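Local coordinates for anti-sigma-I factor RsgI2 (Clostridium thermocellum, PDB 4B9P), which probably acts as an anti-sigma factor that restrains SigI2 until its extracellular family 3 carbohydrate-binding module, the part described here, binds polysaccharide such as cellulose, at residues 45-50 and 153-158. Numbering follows the deposited sequence.
Sequences RYYYTK and TVYISG. With CA (calcium ion), chain B.
Tyr47 and Tyr155 point their phenol groups at each other tip to tip from neighbouring antiparallel strands, with Tyr47 OH 2.9 Å from Tyr155 OH. Thr153, two residues before Tyr155 on the same strand, turns its hydroxyl toward this meeting point: with OG1 set between its backbone N and carbonyl carbon (chi1 51°), it donates a hydrogen bond of 3.0 Å to Tyr155 OH. The same OG1 lies at the edge of the Tyr47 ring, 3.4 Å from Tyr47 CE2. Arg45, extended from CG to NE, passes Tyr155 at about a right angle; its CD comes within 3.6 Å of Tyr155 CE1, and its guanidinium is inclined 47° to that ring. Arg45 and Thr153 form a hydrogen-bonded antiparallel pair, joined by Arg45 N to Thr153 O (2.9 Å) and Thr153 N to Arg45 O (3.2 Å). Strands 42-48 and 152-156 are thereby joined within one sheet of the CBM3 beta-sandwich. Glu89 forms a salt bridge with Arg45 NE, and Glu165 hydrogen-bonds to Tyr155 OH. Past the end of strand 42-48, Thr49 grips the calcium ion through both OG1 (2.4 Å) and its carbonyl O (2.5 Å), in a site completed by Asp51, Asp132, Ser135, Asp136 and water.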
loop_
_atom_site.group_PDB
_atom_site.type_symbol
_atom_site.label_atom_id
_atom_site.label_comp_id
_atom_site.label_asym_id
_atom_site.label_seq_id
_atom_site.Cartn_x
_atom_site.Cartn_y
_atom_site.Cartn_z
ATOM N N ARG A 45 3.881 0.544 3.732
ATOM C CA ARG A 45 4.344 -0.599 2.933
ATOM C C ARG A 45 3.319 -1.718 2.921
ATOM O O ARG A 45 2.858 -2.184 3.967
ATOM C CB ARG A 45 5.667 -1.167 3.471
ATOM C CG ARG A 45 6.774 -0.182 3.331
ATOM C CD ARG A 45 8.065 -0.778 3.809
ATOM N NE ARG A 45 9.132 0.189 3.601
ATOM C CZ ARG A 45 10.345 0.031 4.085
ATOM N NH1 ARG A 45 10.627 -1.053 4.805
ATOM N NH2 ARG A 45 11.264 0.962 3.870
ATOM N N TYR A 46 3.011 -2.168 1.704
ATOM C CA TYR A 46 2.158 -3.330 1.450
ATOM C C TYR A 46 3.095 -4.426 0.930
ATOM O O TYR A 46 3.647 -4.286 -0.167
ATOM C CB TYR A 46 1.099 -2.979 0.380
ATOM C CG TYR A 46 0.155 -4.136 0.083
ATOM C CD1 TYR A 46 0.473 -5.120 -0.879
ATOM C CD2 TYR A 46 -1.086 -4.240 0.729
ATOM C CE1 TYR A 46 -0.380 -6.189 -1.113
ATOM C CE2 TYR A 46 -1.965 -5.312 0.475
ATOM C CZ TYR A 46 -1.610 -6.261 -0.464
ATOM O OH TYR A 46 -2.491 -7.264 -0.653
ATOM N N TYR A 47 3.251 -5.497 1.699
ATOM C CA TYR A 47 4.212 -6.562 1.393
ATOM C C TYR A 47 3.560 -7.708 0.636
ATOM O O TYR A 47 2.428 -8.110 0.953
ATOM C CB TYR A 47 4.769 -7.137 2.686
ATOM C CG TYR A 47 5.622 -6.214 3.472
ATOM C CD1 TYR A 47 6.976 -6.034 3.146
ATOM C CD2 TYR A 47 5.083 -5.476 4.530
ATOM C CE1 TYR A 47 7.789 -5.200 3.907
ATOM C CE2 TYR A 47 5.873 -4.630 5.267
ATOM C CZ TYR A 47 7.210 -4.479 4.955
ATOM O OH TYR A 47 7.954 -3.613 5.748
ATOM N N TYR A 48 4.273 -8.262 -0.345
ATOM C CA TYR A 48 3.677 -9.303 -1.173
ATOM C C TYR A 48 4.816 -10.092 -1.826
ATOM O O TYR A 48 6.001 -9.746 -1.713
ATOM C CB TYR A 48 2.748 -8.675 -2.221
ATOM C CG TYR A 48 3.427 -7.844 -3.308
ATOM C CD1 TYR A 48 3.843 -6.525 -3.069
ATOM C CD2 TYR A 48 3.611 -8.367 -4.580
ATOM C CE1 TYR A 48 4.457 -5.779 -4.028
ATOM C CE2 TYR A 48 4.209 -7.592 -5.582
ATOM C CZ TYR A 48 4.611 -6.299 -5.283
ATOM O OH TYR A 48 5.215 -5.545 -6.257
ATOM N N THR A 49 4.433 -11.171 -2.508
ATOM C CA THR A 49 5.371 -11.896 -3.384
ATOM C C THR A 49 4.997 -11.633 -4.835
ATOM O O THR A 49 3.863 -11.861 -5.248
ATOM C CB THR A 49 5.339 -13.389 -3.082
ATOM O OG1 THR A 49 3.969 -13.819 -3.010
ATOM C CG2 THR A 49 6.091 -13.692 -1.763
ATOM N N LYS A 50 5.966 -11.110 -5.602
ATOM C CA LYS A 50 5.709 -10.725 -7.009
ATOM C C LYS A 50 5.473 -11.919 -7.922
ATOM O O LYS A 50 4.993 -11.744 -9.042
ATOM C CB LYS A 50 6.850 -9.862 -7.547
ATOM C CG LYS A 50 8.167 -10.670 -7.689
ATOM C CD LYS A 50 9.307 -9.820 -8.184
ATOM C CE LYS A 50 10.578 -10.633 -8.459
ATOM N NZ LYS A 50 11.098 -11.267 -7.239
ATOM N N THR A 153 2.618 -1.851 7.100
ATOM C CA THR A 153 3.378 -1.074 8.084
ATOM C C THR A 153 3.425 0.390 7.701
ATOM O O THR A 153 3.266 0.754 6.534
ATOM C CB THR A 153 4.824 -1.595 8.206
ATOM O OG1 THR A 153 5.393 -1.674 6.891
ATOM C CG2 THR A 153 4.857 -2.971 8.866
ATOM N N VAL A 154 3.630 1.243 8.703
ATOM C CA VAL A 154 3.710 2.690 8.484
ATOM C C VAL A 154 4.881 3.234 9.283
ATOM O O VAL A 154 5.040 2.885 10.463
ATOM C CB VAL A 154 2.415 3.449 8.903
ATOM C CG1 VAL A 154 2.528 4.932 8.531
ATOM C CG2 VAL A 154 1.164 2.820 8.295
ATOM N N TYR A 155 5.699 4.040 8.613
ATOM C CA TYR A 155 6.886 4.653 9.218
ATOM C C TYR A 155 6.746 6.167 9.158
ATOM O O TYR A 155 6.247 6.713 8.169
ATOM C CB TYR A 155 8.154 4.282 8.441
ATOM C CG TYR A 155 8.234 2.806 8.256
ATOM C CD1 TYR A 155 7.517 2.197 7.231
ATOM C CD2 TYR A 155 8.997 2.013 9.091
ATOM C CE1 TYR A 155 7.550 0.844 7.028
ATOM C CE2 TYR A 155 9.028 0.591 8.881
ATOM C CZ TYR A 155 8.286 0.033 7.834
ATOM O OH TYR A 155 8.253 -1.325 7.560
ATOM N N ILE A 156 7.169 6.859 10.217
ATOM C CA ILE A 156 7.240 8.301 10.203
ATOM C C ILE A 156 8.711 8.636 10.437
ATOM O O ILE A 156 9.280 8.280 11.484
ATOM C CB ILE A 156 6.388 8.906 11.301
ATOM C CG1 ILE A 156 4.953 8.361 11.236
ATOM C CG2 ILE A 156 6.382 10.393 11.192
ATOM C CD1 ILE A 156 3.977 8.936 12.295
ATOM N N SER A 157 9.312 9.345 9.485
ATOM C CA SER A 157 10.721 9.707 9.573
ATOM C C SER A 157 11.595 8.484 9.860
ATOM O O SER A 157 12.567 8.567 10.635
ATOM C CB SER A 157 10.944 10.792 10.627
ATOM O OG SER A 157 10.239 11.949 10.247
ATOM N N GLY A 158 11.242 7.351 9.258
ATOM C CA GLY A 158 12.036 6.143 9.358
ATOM C C GLY A 158 11.726 5.254 10.543
ATOM O O GLY A 158 12.229 4.133 10.606
HETATM CA CA CA B . 2.162 -13.496 -4.589
HETATM O O HOH W 1 0.977 -11.532 -5.529
#